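Methyltransferase (Streptococcus mutans, PDB 2B78) probably transfers methyl groups from S-adenosyl-L-methionine to RNA, combining a PUA-like domain with a Rossmann-type methyltransferase domain. Local coordinates at residues Ile290-Ser295 against Ser330-Asn335; Gly148-Ile153 against Gln168-Gln173; Leu4-Phe9 against Arg24-Leu29; Thr48-Lys53 against Ser126-Ile131; Gly209-Lys214 against Gly233-Thr238. All blocks are in the same frame, centred on the assembly; numbering follows the deposited sequence.

The five contacts illustrate how a chain built on three sheets is held together by local pairings that differ in kind. Contacts 1 and 5 belong to the same methyltransferase sheet, their centres about 23 Å apart. Contact 1 lies near the cofactor site, which is empty in this chain: the side chain of Ile291 is about 7 Å from that of Val272, and that of Asp292 about 9 Å from that of Asp242, both S-adenosyl-L-homocysteine-binding residues. Contacts 3 and 4 share the PUA-like sheet, where Leu29 packs on Leu51. Contact 4 leads on to contact 2, on the middle sheet, because Tyr129 packs on Ile153. Contacts 3 and 5 are farthest apart, centres about 52 Å.

Contact 1 (Ile290-Ser295 against Ser330-Asn335)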
# COMPACT_ATOMS: atom_id res chain seq x y z
N ILE A 290 -3.56 -8.18 -15.67
CA ILE A 290 -3.47 -7.62 -14.34
C ILE A 290 -3.67 -6.13 -14.49
O ILE A 290 -3.04 -5.50 -15.35
CB ILE A 290 -2.09 -7.90 -13.72
CG1 ILE A 290 -1.88 -9.41 -13.61
CG2 ILE A 290 -1.99 -7.21 -12.36
CD1 ILE A 290 -0.50 -9.84 -13.14
N ILE A 291 -4.55 -5.56 -13.68
CA ILE A 291 -4.86 -4.14 -13.74
C ILE A 291 -4.60 -3.57 -12.35
O ILE A 291 -5.22 -3.99 -11.37
CB ILE A 291 -6.33 -3.94 -14.15
CG1 ILE A 291 -6.62 -4.77 -15.40
CG2 ILE A 291 -6.62 -2.46 -14.39
CD1 ILE A 291 -8.07 -4.77 -15.85
N ASP A 292 -3.69 -2.61 -12.26
CA ASP A 292 -3.35 -2.03 -10.96
C ASP A 292 -2.92 -0.56 -11.08
O ASP A 292 -1.76 -0.22 -10.89
CB ASP A 292 -2.22 -2.86 -10.33
CG ASP A 292 -1.87 -2.42 -8.93
OD1 ASP A 292 -2.80 -2.15 -8.14
OD2 ASP A 292 -0.66 -2.37 -8.61
N PRO A 293 -3.88 0.33 -11.39
CA PRO A 293 -3.60 1.77 -11.54
C PRO A 293 -3.09 2.38 -10.23
O PRO A 293 -3.57 2.05 -9.15
CB PRO A 293 -4.95 2.34 -11.97
CG PRO A 293 -5.93 1.40 -11.35
CD PRO A 293 -5.31 0.05 -11.61
N PRO A 294 -2.09 3.27 -10.33
CA PRO A 294 -1.48 3.96 -9.18
C PRO A 294 -2.48 4.73 -8.33
O PRO A 294 -3.38 5.39 -8.86
CB PRO A 294 -0.46 4.89 -9.84
CG PRO A 294 -0.18 4.25 -11.15
CD PRO A 294 -1.53 3.78 -11.59
N SER A 295 -2.32 4.65 -7.01
CA SER A 295 -3.20 5.36 -6.10
C SER A 295 -2.51 6.67 -5.73
O SER A 295 -3.06 7.48 -4.97
CB SER A 295 -3.46 4.53 -4.84
OG SER A 295 -3.94 3.23 -5.15
N SER A 330 -6.80 -4.97 -9.24
CA SER A 330 -6.23 -4.44 -8.02
C SER A 330 -6.37 -2.92 -7.89
O SER A 330 -6.45 -2.20 -8.88
CB SER A 330 -4.75 -4.84 -7.93
OG SER A 330 -4.05 -4.04 -7.00
N THR A 331 -6.41 -2.45 -6.65
CA THR A 331 -6.50 -1.02 -6.38
C THR A 331 -6.09 -0.78 -4.94
O THR A 331 -6.37 -1.61 -4.06
CB THR A 331 -7.94 -0.46 -6.58
OG1 THR A 331 -7.94 0.95 -6.31
CG2 THR A 331 -8.92 -1.13 -5.64
N ASN A 332 -5.40 0.34 -4.70
CA ASN A 332 -4.96 0.71 -3.35
C ASN A 332 -5.73 1.95 -2.91
O ASN A 332 -5.35 2.59 -1.93
CB ASN A 332 -3.46 1.02 -3.33
CG ASN A 332 -2.59 -0.22 -3.30
OD1 ASN A 332 -2.74 -1.07 -2.42
ND2 ASN A 332 -1.66 -0.31 -4.24
N ALA A 333 -6.79 2.28 -3.64
CA ALA A 333 -7.61 3.46 -3.34
C ALA A 333 -8.34 3.33 -2.00
O ALA A 333 -9.30 2.56 -1.89
CB ALA A 333 -8.62 3.70 -4.45
N ALA A 334 -7.88 4.10 -1.01
CA ALA A 334 -8.45 4.07 0.34
C ALA A 334 -9.86 4.64 0.40
O ALA A 334 -10.63 4.33 1.33
CB ALA A 334 -7.55 4.85 1.30
N ASN A 335 -10.20 5.46 -0.59
CA ASN A 335 -11.50 6.09 -0.67
C ASN A 335 -12.58 5.19 -1.27
O ASN A 335 -13.75 5.54 -1.25
CB ASN A 335 -11.40 7.38 -1.50
CG ASN A 335 -10.51 7.22 -2.72
OD1 ASN A 335 -9.29 7.05 -2.60
ND2 ASN A 335 -11.11 7.26 -3.91
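Ser330, Ser295 and Asp292 contribute most of the surface buried where two neighbouring parallel strands run out into loops. The pairing ends with Ser330 N bonded to Ile291 O at 2.8 Å. One residue further along, side chains take over: Ser330 OG gives a short hydrogen bond of 2.5 Å to Asp292 OD1, reaching it from above the carboxylate plane. In Asp292, chi1 of -175° sets CG anti to the backbone N, and chi2 of 43° turns OD1 to the serine. Its other oxygen, OD2, is bonded to Gln199, so the carboxylate is gripped at both oxygens. Pro293 follows with CD against Ser330 O at 3.7 Å. Ser295 closes the far end by laying CB on Asn332 CB at 3.8 Å, while the exact place of its hydroxyl is doubtful. In segment 330-335 Ala333 N bonds to Thr331 OG1 at 3.2 Å, an ST turn. The sequence Asp292-Pro293-Pro294 resembles the (D/N)PP motif IV of many class I methyltransferases, though a serine follows. Helix 306-319 packs on Ile291 and holds Ser330 O through Tyr310, helix 225-232 sets Phe226 against Asp292, and strands 215-219 and 379-384 flank the pair.

Contact 2 (Gly148-Ile153 against Gln168-Gln173); sequences GAYEKI and QEAPEQ
Tyr150 and Glu169 are brought together by two torsions: Tyr150 CG lies anti to its carbonyl carbon (chi1 -73°), and the Glu169 chain is bent at chi2 (-88°), where CD turns back from the extended line. The two side chains cross at about a right angle, with ring and carboxylate planes steeply inclined. The phenol is the donor to Glu169, Tyr150 OH lying 2.5 Å from Glu169 OE2 and above the carboxylate plane. The phenol oxygen also accepts from the backbone: Ala170 N sits in the ring plane at its edge, 2.7 Å from Tyr150 OH, and the N-H points almost straight at it (172°). A water adds a third bond to Tyr150 OH at 2.9 Å. Beside these, Tyr150 CE2 rests on Ala170 CB at 3.7 Å. Nearer the start of the strand, Gly148 CA makes a CA-H...O contact of 3.5 Å with Gln168 O, a buried carbonyl with no conventional partner in the model. His164 meets the tyrosine ring edge-to-face. The arrangement is that of an inner sheet strand, flanked by strands 118-123 and 162-165, whose tyrosine hydroxyl pins the loop that follows strand 162-165, where Ala170 also packs on Phe118 of strand 118-123.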
# COMPACT_ATOMS: atom_id res chain seq x y z
N GLY A 148 20.86 1.73 8.80
CA GLY A 148 20.52 3.10 8.49
C GLY A 148 19.04 3.29 8.27
O GLY A 148 18.28 2.31 8.27
N ALA A 149 18.61 4.54 8.09
CA ALA A 149 17.21 4.85 7.89
C ALA A 149 16.99 6.04 6.97
O ALA A 149 17.81 6.96 6.89
CB ALA A 149 16.53 5.12 9.24
N TYR A 150 15.84 6.01 6.29
CA TYR A 150 15.42 7.06 5.37
C TYR A 150 13.99 7.42 5.74
O TYR A 150 13.33 6.69 6.48
CB TYR A 150 15.46 6.55 3.94
CG TYR A 150 16.86 6.41 3.42
CD1 TYR A 150 17.46 7.45 2.70
CD2 TYR A 150 17.61 5.27 3.70
CE1 TYR A 150 18.79 7.34 2.27
CE2 TYR A 150 18.93 5.16 3.28
CZ TYR A 150 19.51 6.20 2.56
OH TYR A 150 20.82 6.09 2.15
N GLU A 151 13.52 8.55 5.23
CA GLU A 151 12.17 9.00 5.52
C GLU A 151 11.49 9.61 4.30
O GLU A 151 12.14 10.22 3.46
CB GLU A 151 12.19 10.03 6.65
CG GLU A 151 12.80 11.38 6.26
CD GLU A 151 12.90 12.35 7.43
OE1 GLU A 151 12.08 12.23 8.36
OE2 GLU A 151 13.78 13.24 7.41
N LYS A 152 10.17 9.43 4.22
CA LYS A 152 9.37 10.00 3.14
C LYS A 152 8.39 10.99 3.76
O LYS A 152 7.80 10.70 4.80
CB LYS A 152 8.54 8.92 2.41
CG LYS A 152 9.34 7.79 1.76
CD LYS A 152 10.31 8.32 0.72
CE LYS A 152 10.98 7.17 -0.02
NZ LYS A 152 12.02 7.65 -0.98
N ILE A 153 8.24 12.16 3.15
CA ILE A 153 7.29 13.16 3.61
C ILE A 153 6.05 12.96 2.74
O ILE A 153 6.09 13.19 1.53
CB ILE A 153 7.82 14.59 3.40
CG1 ILE A 153 9.11 14.78 4.20
CG2 ILE A 153 6.79 15.61 3.82
CD1 ILE A 153 9.00 14.33 5.63
N GLN A 168 24.00 4.65 8.55
CA GLN A 168 24.70 4.52 7.28
C GLN A 168 23.79 4.84 6.10
O GLN A 168 22.57 4.84 6.22
CB GLN A 168 25.22 3.09 7.10
CG GLN A 168 26.48 2.74 7.87
CD GLN A 168 26.81 1.25 7.78
OE1 GLN A 168 26.73 0.65 6.71
NE2 GLN A 168 27.18 0.66 8.91
N GLU A 169 24.41 5.13 4.96
CA GLU A 169 23.66 5.41 3.74
C GLU A 169 23.50 4.07 3.05
O GLU A 169 24.32 3.17 3.24
CB GLU A 169 24.44 6.37 2.83
CG GLU A 169 24.39 7.83 3.24
CD GLU A 169 23.21 8.59 2.64
OE1 GLU A 169 23.03 9.77 3.00
OE2 GLU A 169 22.46 8.01 1.82
N ALA A 170 22.45 3.93 2.25
CA ALA A 170 22.20 2.69 1.53
C ALA A 170 22.56 2.90 0.07
O ALA A 170 22.62 4.03 -0.41
CB ALA A 170 20.71 2.32 1.64
N PRO A 171 22.84 1.81 -0.66
CA PRO A 171 23.18 1.99 -2.08
C PRO A 171 21.95 2.64 -2.70
O PRO A 171 20.84 2.38 -2.24
CB PRO A 171 23.39 0.56 -2.57
CG PRO A 171 23.93 -0.13 -1.35
CD PRO A 171 23.03 0.40 -0.25
N GLU A 172 22.13 3.47 -3.72
CA GLU A 172 20.98 4.12 -4.34
C GLU A 172 19.93 3.08 -4.73
O GLU A 172 18.73 3.35 -4.64
CB GLU A 172 21.40 4.95 -5.55
CG GLU A 172 22.03 6.29 -5.17
CD GLU A 172 21.22 7.07 -4.15
OE1 GLU A 172 19.99 7.24 -4.35
OE2 GLU A 172 21.80 7.52 -3.14
N GLN A 173 20.40 1.90 -5.14
CA GLN A 173 19.53 0.79 -5.51
C GLN A 173 20.14 -0.51 -5.02
O GLN A 173 21.34 -0.73 -5.16
CB GLN A 173 19.35 0.73 -7.03
CG GLN A 173 18.42 1.78 -7.57
CD GLN A 173 18.27 1.71 -9.08
OE1 GLN A 173 18.08 0.64 -9.64
NE2 GLN A 173 18.35 2.87 -9.74
O HOH W 1 20.39 5.91 -0.72

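Contact 3 (Leu4-Phe9 against Arg24-Leu29); sequences LMVGSF and RDYPNL
Leu4, Val6 and Phe9 meet Asp25, Tyr26 and Leu29 in a mainly apolar contact within the PUA-like domain, joining the end of edge strand 2-5 and the start of helix 8-16 to the loop that precedes strand 34-39. The leucines cross at about a right angle, methyl against methyl: Leu4 CD1 and Leu29 CD1 are 3.5 Å apart, tighter than usual carbon packing. Leu4 chi1 of -176° sets CG anti to the backbone N, on the loop side. Val6 and Tyr26 lie side by side and point the same way, and Val6 CG1 touches the ring at its edge, 3.4 Å from Tyr26 CE1. Tyr26 also packs on Ala10 and Leu14 of helix 8-16. Toward the surface Asp25 OD1 comes obliquely to 3.6 Å from Phe9 CD2, while Asp25 OD2 lies in the ring plane, at the edge, and is salt-bridged to Lys13. One water joins the backbones, accepting from Gly7 N at 2.9 Å and donating to Asp25 O at 2.7 Å. With no direct hydrogen bond between the segments, cohesion rests on methyl and ring contacts, helped by that water and probably by attraction between Asp25 OD2 and the aromatic C-H edge.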
# COMPACT_ATOMS: atom_id res chain seq x y z
N LEU A 4 -11.95 19.07 23.48
CA LEU A 4 -12.83 19.06 22.32
C LEU A 4 -14.07 18.23 22.58
O LEU A 4 -13.98 17.03 22.85
CB LEU A 4 -12.06 18.50 21.11
CG LEU A 4 -12.73 18.45 19.74
CD1 LEU A 4 -13.15 19.86 19.32
CD2 LEU A 4 -11.76 17.86 18.73
N MET A 5 -15.24 18.87 22.53
CA MET A 5 -16.49 18.15 22.75
C MET A 5 -16.89 17.61 21.38
O MET A 5 -17.01 18.36 20.42
CB MET A 5 -17.57 19.08 23.30
CG MET A 5 -18.79 18.34 23.82
SD MET A 5 -19.99 19.45 24.61
CE MET A 5 -19.19 19.70 26.20
N VAL A 6 -17.11 16.30 21.30
CA VAL A 6 -17.45 15.68 20.04
C VAL A 6 -18.93 15.35 19.86
O VAL A 6 -19.67 15.25 20.83
CB VAL A 6 -16.61 14.41 19.84
CG1 VAL A 6 -15.13 14.77 20.00
CG2 VAL A 6 -17.01 13.34 20.85
N GLY A 7 -19.32 15.17 18.61
CA GLY A 7 -20.70 14.85 18.29
C GLY A 7 -21.06 13.41 18.59
O GLY A 7 -20.19 12.58 18.87
N SER A 8 -22.35 13.10 18.54
CA SER A 8 -22.83 11.76 18.82
C SER A 8 -22.15 10.71 17.94
O SER A 8 -21.65 9.70 18.43
CB SER A 8 -24.35 11.70 18.63
OG SER A 8 -24.85 10.43 19.02
N PHE A 9 -22.12 10.96 16.63
CA PHE A 9 -21.51 10.01 15.70
C PHE A 9 -20.02 9.82 16.00
O PHE A 9 -19.53 8.69 16.05
CB PHE A 9 -21.66 10.50 14.25
CG PHE A 9 -21.72 9.38 13.25
CD1 PHE A 9 -22.85 8.57 13.15
CD2 PHE A 9 -20.63 9.11 12.42
CE1 PHE A 9 -22.89 7.52 12.24
CE2 PHE A 9 -20.66 8.06 11.51
CZ PHE A 9 -21.80 7.26 11.42
N ARG A 24 -15.68 14.59 8.26
CA ARG A 24 -17.14 14.59 8.22
C ARG A 24 -17.79 14.56 9.60
O ARG A 24 -18.91 15.04 9.77
CB ARG A 24 -17.64 13.38 7.42
CG ARG A 24 -19.10 13.47 7.04
CD ARG A 24 -19.27 14.37 5.83
NE ARG A 24 -18.49 13.87 4.71
CZ ARG A 24 -18.33 14.51 3.56
NH1 ARG A 24 -18.89 15.70 3.37
NH2 ARG A 24 -17.60 13.96 2.59
N ASP A 25 -17.09 14.01 10.59
CA ASP A 25 -17.63 13.91 11.94
C ASP A 25 -17.14 15.02 12.87
O ASP A 25 -17.48 15.04 14.06
CB ASP A 25 -17.28 12.54 12.54
CG ASP A 25 -17.62 11.39 11.60
OD1 ASP A 25 -18.53 11.53 10.75
OD2 ASP A 25 -16.98 10.32 11.71
N TYR A 26 -16.35 15.94 12.32
CA TYR A 26 -15.80 17.08 13.07
C TYR A 26 -15.88 18.30 12.14
O TYR A 26 -14.88 18.97 11.89
CB TYR A 26 -14.34 16.81 13.46
CG TYR A 26 -14.18 15.68 14.45
CD1 TYR A 26 -14.27 15.91 15.83
CD2 TYR A 26 -13.99 14.37 14.02
CE1 TYR A 26 -14.17 14.86 16.75
CE2 TYR A 26 -13.90 13.31 14.93
CZ TYR A 26 -13.99 13.56 16.29
OH TYR A 26 -13.94 12.52 17.19
N PRO A 27 -17.09 18.60 11.63
CA PRO A 27 -17.41 19.70 10.71
C PRO A 27 -16.84 21.09 10.98
O PRO A 27 -16.16 21.67 10.12
CB PRO A 27 -18.94 19.69 10.69
CG PRO A 27 -19.30 19.19 12.04
CD PRO A 27 -18.33 18.04 12.19
N ASN A 28 -17.12 21.64 12.16
CA ASN A 28 -16.65 22.98 12.49
C ASN A 28 -15.50 22.98 13.48
O ASN A 28 -15.63 23.49 14.60
CB ASN A 28 -17.81 23.81 13.04
CG ASN A 28 -18.97 23.87 12.08
OD1 ASN A 28 -19.81 22.96 12.03
ND2 ASN A 28 -19.02 24.93 11.29
N LEU A 29 -14.36 22.42 13.07
CA LEU A 29 -13.19 22.37 13.94
C LEU A 29 -12.26 23.54 13.63
O LEU A 29 -11.87 23.74 12.49
CB LEU A 29 -12.47 21.03 13.73
CG LEU A 29 -11.36 20.60 14.70
CD1 LEU A 29 -11.88 20.58 16.14
CD2 LEU A 29 -10.87 19.21 14.30
O HOH W 2 -17.83 16.31 16.46

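Contact 4 (Thr48-Lys53 against Ser126-Ile131)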
# COMPACT_ATOMS: atom_id res chain seq x y z
N THR A 48 -7.33 10.63 24.61
CA THR A 48 -6.30 11.58 24.19
C THR A 48 -6.15 11.43 22.69
O THR A 48 -6.17 10.31 22.18
CB THR A 48 -4.95 11.25 24.88
OG1 THR A 48 -5.11 11.36 26.30
CG2 THR A 48 -3.85 12.21 24.42
N ALA A 49 -6.00 12.54 21.97
CA ALA A 49 -5.86 12.48 20.52
C ALA A 49 -5.01 13.63 20.01
O ALA A 49 -4.66 14.54 20.76
CB ALA A 49 -7.24 12.53 19.87
N TYR A 50 -4.66 13.59 18.73
CA TYR A 50 -3.90 14.68 18.14
C TYR A 50 -4.57 15.09 16.84
O TYR A 50 -5.15 14.26 16.13
CB TYR A 50 -2.42 14.30 17.93
CG TYR A 50 -2.07 13.46 16.70
CD1 TYR A 50 -2.11 14.01 15.42
CD2 TYR A 50 -1.64 12.14 16.84
CE1 TYR A 50 -1.73 13.26 14.30
CE2 TYR A 50 -1.25 11.38 15.73
CZ TYR A 50 -1.30 11.95 14.46
OH TYR A 50 -0.90 11.21 13.36
N LEU A 51 -4.51 16.38 16.55
CA LEU A 51 -5.11 16.91 15.34
C LEU A 51 -4.06 17.27 14.31
O LEU A 51 -3.01 17.81 14.65
CB LEU A 51 -5.94 18.17 15.65
CG LEU A 51 -7.09 18.04 16.65
CD1 LEU A 51 -7.78 19.39 16.80
CD2 LEU A 51 -8.08 16.99 16.15
N SER A 52 -4.35 16.95 13.06
CA SER A 52 -3.47 17.26 11.94
C SER A 52 -4.19 16.78 10.71
O SER A 52 -4.78 15.69 10.70
CB SER A 52 -2.12 16.56 12.08
OG SER A 52 -1.20 17.04 11.11
N LYS A 53 -4.17 17.59 9.66
CA LYS A 53 -4.85 17.21 8.43
C LYS A 53 -4.15 16.08 7.71
O LYS A 53 -2.94 16.11 7.49
CB LYS A 53 -4.98 18.44 7.52
CG LYS A 53 -6.21 19.29 7.85
CD LYS A 53 -6.22 20.61 7.10
CE LYS A 53 -5.41 21.68 7.82
NZ LYS A 53 -5.51 23.01 7.16
N SER A 126 1.79 16.83 9.21
CA SER A 126 2.76 17.74 9.81
C SER A 126 2.99 17.54 11.30
O SER A 126 4.09 17.80 11.81
CB SER A 126 2.37 19.19 9.54
OG SER A 126 1.08 19.48 10.03
N PHE A 127 1.96 17.10 12.02
CA PHE A 127 2.14 16.91 13.46
C PHE A 127 3.17 15.84 13.80
O PHE A 127 4.10 16.11 14.58
CB PHE A 127 0.83 16.56 14.14
CG PHE A 127 0.96 16.41 15.63
CD1 PHE A 127 1.18 17.52 16.44
CD2 PHE A 127 0.94 15.15 16.22
CE1 PHE A 127 1.36 17.39 17.81
CE2 PHE A 127 1.12 15.00 17.59
CZ PHE A 127 1.34 16.12 18.39
N VAL A 128 3.02 14.64 13.27
CA VAL A 128 3.99 13.60 13.58
C VAL A 128 5.36 14.02 13.09
O VAL A 128 6.38 13.69 13.69
CB VAL A 128 3.62 12.24 12.96
CG1 VAL A 128 2.34 11.71 13.58
CG2 VAL A 128 3.48 12.37 11.46
N TYR A 129 5.39 14.76 11.99
CA TYR A 129 6.66 15.21 11.44
C TYR A 129 7.35 16.13 12.44
O TYR A 129 8.55 16.02 12.66
CB TYR A 129 6.43 15.94 10.12
CG TYR A 129 7.71 16.31 9.42
CD1 TYR A 129 8.58 15.32 8.96
CD2 TYR A 129 8.09 17.65 9.27
CE1 TYR A 129 9.81 15.65 8.37
CE2 TYR A 129 9.31 17.99 8.68
CZ TYR A 129 10.16 16.98 8.24
OH TYR A 129 11.37 17.30 7.68
N GLN A 130 6.60 17.02 13.07
CA GLN A 130 7.21 17.94 14.03
C GLN A 130 7.74 17.24 15.28
O GLN A 130 8.69 17.72 15.91
CB GLN A 130 6.24 19.07 14.41
CG GLN A 130 5.04 18.64 15.23
CD GLN A 130 4.14 19.81 15.59
OE1 GLN A 130 3.57 20.46 14.72
NE2 GLN A 130 4.03 20.09 16.89
N ILE A 131 7.15 16.11 15.66
CA ILE A 131 7.63 15.40 16.84
C ILE A 131 8.39 14.14 16.45
O ILE A 131 8.50 13.21 17.25
CB ILE A 131 6.48 14.97 17.78
CG1 ILE A 131 5.56 13.99 17.06
CG2 ILE A 131 5.71 16.18 18.27
CD1 ILE A 131 4.60 13.26 17.98
O HOH W 3 -0.72 17.78 7.76
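Tyr50 reaches from its strand to helix 126-130, and every side-chain atom of it from CB outward has a neighbour in Phe127 or Val128. At the root, Tyr50 CB lies 3.6 Å from Phe127 CE2. CG takes the crowded position between backbone N and carbonyl carbon (chi1 80°), and the ring has one face against the phenylalanine. Tyr50 CD1 comes to 3.4 Å from Phe127 CD2, which sits over that face but displaced toward the rim. The result is an offset stack, centroids of the Tyr50 and Phe127 rings 4.8 Å apart and planes inclined by 28°. CD2 and CE1 still face Phe127, whereas CE2 turns to Val128, whose CG1 is 3.8 Å from Tyr50 CZ and 3.3 Å from Tyr50 OH. The tip is also hydrogen-bonded to Gly108 O and Asn125 ND2. Two residues along the strand, Ser52 CB packs on Phe127 CB at 3.6 Å, and Ser52 OG accepts a nearly straight bond from Phe127 N at 3.3 Å (160°). A water donates to Lys53 O at 2.8 Å and accepts from Ser126 N. Asn33 bonds to the hydroxyls of both Ser52 and Ser126, drawing the segments together here. The chemistry is thus divided: aromatic and methyl surfaces fill the middle, while a water and the strand serine satisfy the N-H groups of Ser126 and Phe127, and Asn125 OD1 takes that of Val128.

Contact 5 (Gly209-Lys214 against Gly233-Thr238); sequences GSAAGK and GGAMAT
Gly213 and Gly234 meet at the base of a beta-alpha-beta crossover of the Rossmann-type domain, where the approaches to parallel strands 215-219 and 237-242 lie side by side. Gly213 N bonds to Gly234 O at 2.8 Å with an almost straight N-H (178°). The return bond, from Met236 N to Lys214 O at 2.7 Å, is bent (136°). In both, the donor stands above the plane of the carbonyl it meets. Between them Ala235 CA makes a CA-H...O contact of 3.3 Å with Ala211 O. The next shell shapes the backbone on each side. A type II turn from Ala211 to Lys214, closed by Lys214 N to Ala211 O, puts Gly213 at its third position, where the positive phi of 68° suits a glycine. On the other side, Gly234 is the C-prime residue of the Schellman motif that ends helix 225-232, and Gly209 plays the same part for helix 200-210. A water that accepts from Ala211 N at 2.8 Å makes a weak bond to Gly233 O. Farther inward, Ala211 packs on Val216 and Ile288, and Ala235 on Ala230. At the outer end the Met236 chain runs extended and then bends at chi3, and its methyl CE rests 3.4 Å from Gly213 O.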
# COMPACT_ATOMS: atom_id res chain seq x y z
N GLY A 209 2.51 -20.29 -9.45
CA GLY A 209 2.05 -20.94 -10.66
C GLY A 209 0.67 -20.55 -11.15
O GLY A 209 0.11 -21.21 -12.03
N SER A 210 0.11 -19.47 -10.61
CA SER A 210 -1.23 -19.05 -11.03
C SER A 210 -1.27 -18.74 -12.52
O SER A 210 -2.31 -18.87 -13.15
CB SER A 210 -1.69 -17.83 -10.22
OG SER A 210 -0.98 -16.66 -10.56
N ALA A 211 -0.13 -18.32 -13.09
CA ALA A 211 -0.05 -18.00 -14.51
C ALA A 211 0.85 -18.98 -15.28
O ALA A 211 1.32 -18.67 -16.38
CB ALA A 211 0.46 -16.56 -14.69
N ALA A 212 1.09 -20.16 -14.71
CA ALA A 212 1.94 -21.14 -15.37
C ALA A 212 1.47 -21.48 -16.78
O ALA A 212 0.32 -21.86 -16.99
CB ALA A 212 2.03 -22.42 -14.53
N GLY A 213 2.37 -21.33 -17.75
CA GLY A 213 2.05 -21.65 -19.14
C GLY A 213 1.05 -20.70 -19.77
O GLY A 213 0.51 -20.97 -20.84
N LYS A 214 0.80 -19.57 -19.12
CA LYS A 214 -0.16 -18.59 -19.62
C LYS A 214 0.54 -17.30 -20.05
O LYS A 214 1.65 -17.01 -19.58
CB LYS A 214 -1.18 -18.26 -18.53
CG LYS A 214 -1.89 -19.46 -17.93
CD LYS A 214 -2.67 -20.26 -18.98
CE LYS A 214 -3.45 -21.40 -18.33
NZ LYS A 214 -4.12 -22.26 -19.35
N GLY A 233 7.03 -18.03 -11.87
CA GLY A 233 6.00 -19.04 -11.67
C GLY A 233 5.68 -19.74 -12.97
O GLY A 233 4.63 -20.36 -13.11
N GLY A 234 6.58 -19.61 -13.94
CA GLY A 234 6.40 -20.29 -15.21
C GLY A 234 5.48 -19.71 -16.27
O GLY A 234 5.01 -20.45 -17.14
N ALA A 235 5.21 -18.42 -16.22
CA ALA A 235 4.34 -17.81 -17.22
C ALA A 235 4.95 -18.01 -18.60
O ALA A 235 6.18 -17.98 -18.77
CB ALA A 235 4.13 -16.32 -16.92
N MET A 236 4.10 -18.22 -19.60
CA MET A 236 4.59 -18.42 -20.95
C MET A 236 5.25 -17.14 -21.47
O MET A 236 6.28 -17.20 -22.14
CB MET A 236 3.45 -18.81 -21.88
CG MET A 236 3.92 -19.09 -23.30
SD MET A 236 2.57 -19.51 -24.43
CE MET A 236 2.16 -21.18 -23.86
N ALA A 237 4.63 -16.01 -21.17
CA ALA A 237 5.15 -14.72 -21.63
C ALA A 237 4.49 -13.60 -20.84
O ALA A 237 3.43 -13.79 -20.27
CB ALA A 237 4.87 -14.56 -23.12
N THR A 238 5.11 -12.43 -20.80
CA THR A 238 4.48 -11.32 -20.10
C THR A 238 4.77 -10.02 -20.82
O THR A 238 5.85 -9.84 -21.41
CB THR A 238 4.96 -11.16 -18.64
OG1 THR A 238 6.27 -10.58 -18.62
CG2 THR A 238 4.99 -12.51 -17.94
O HOH W 4 2.70 -18.19 -12.78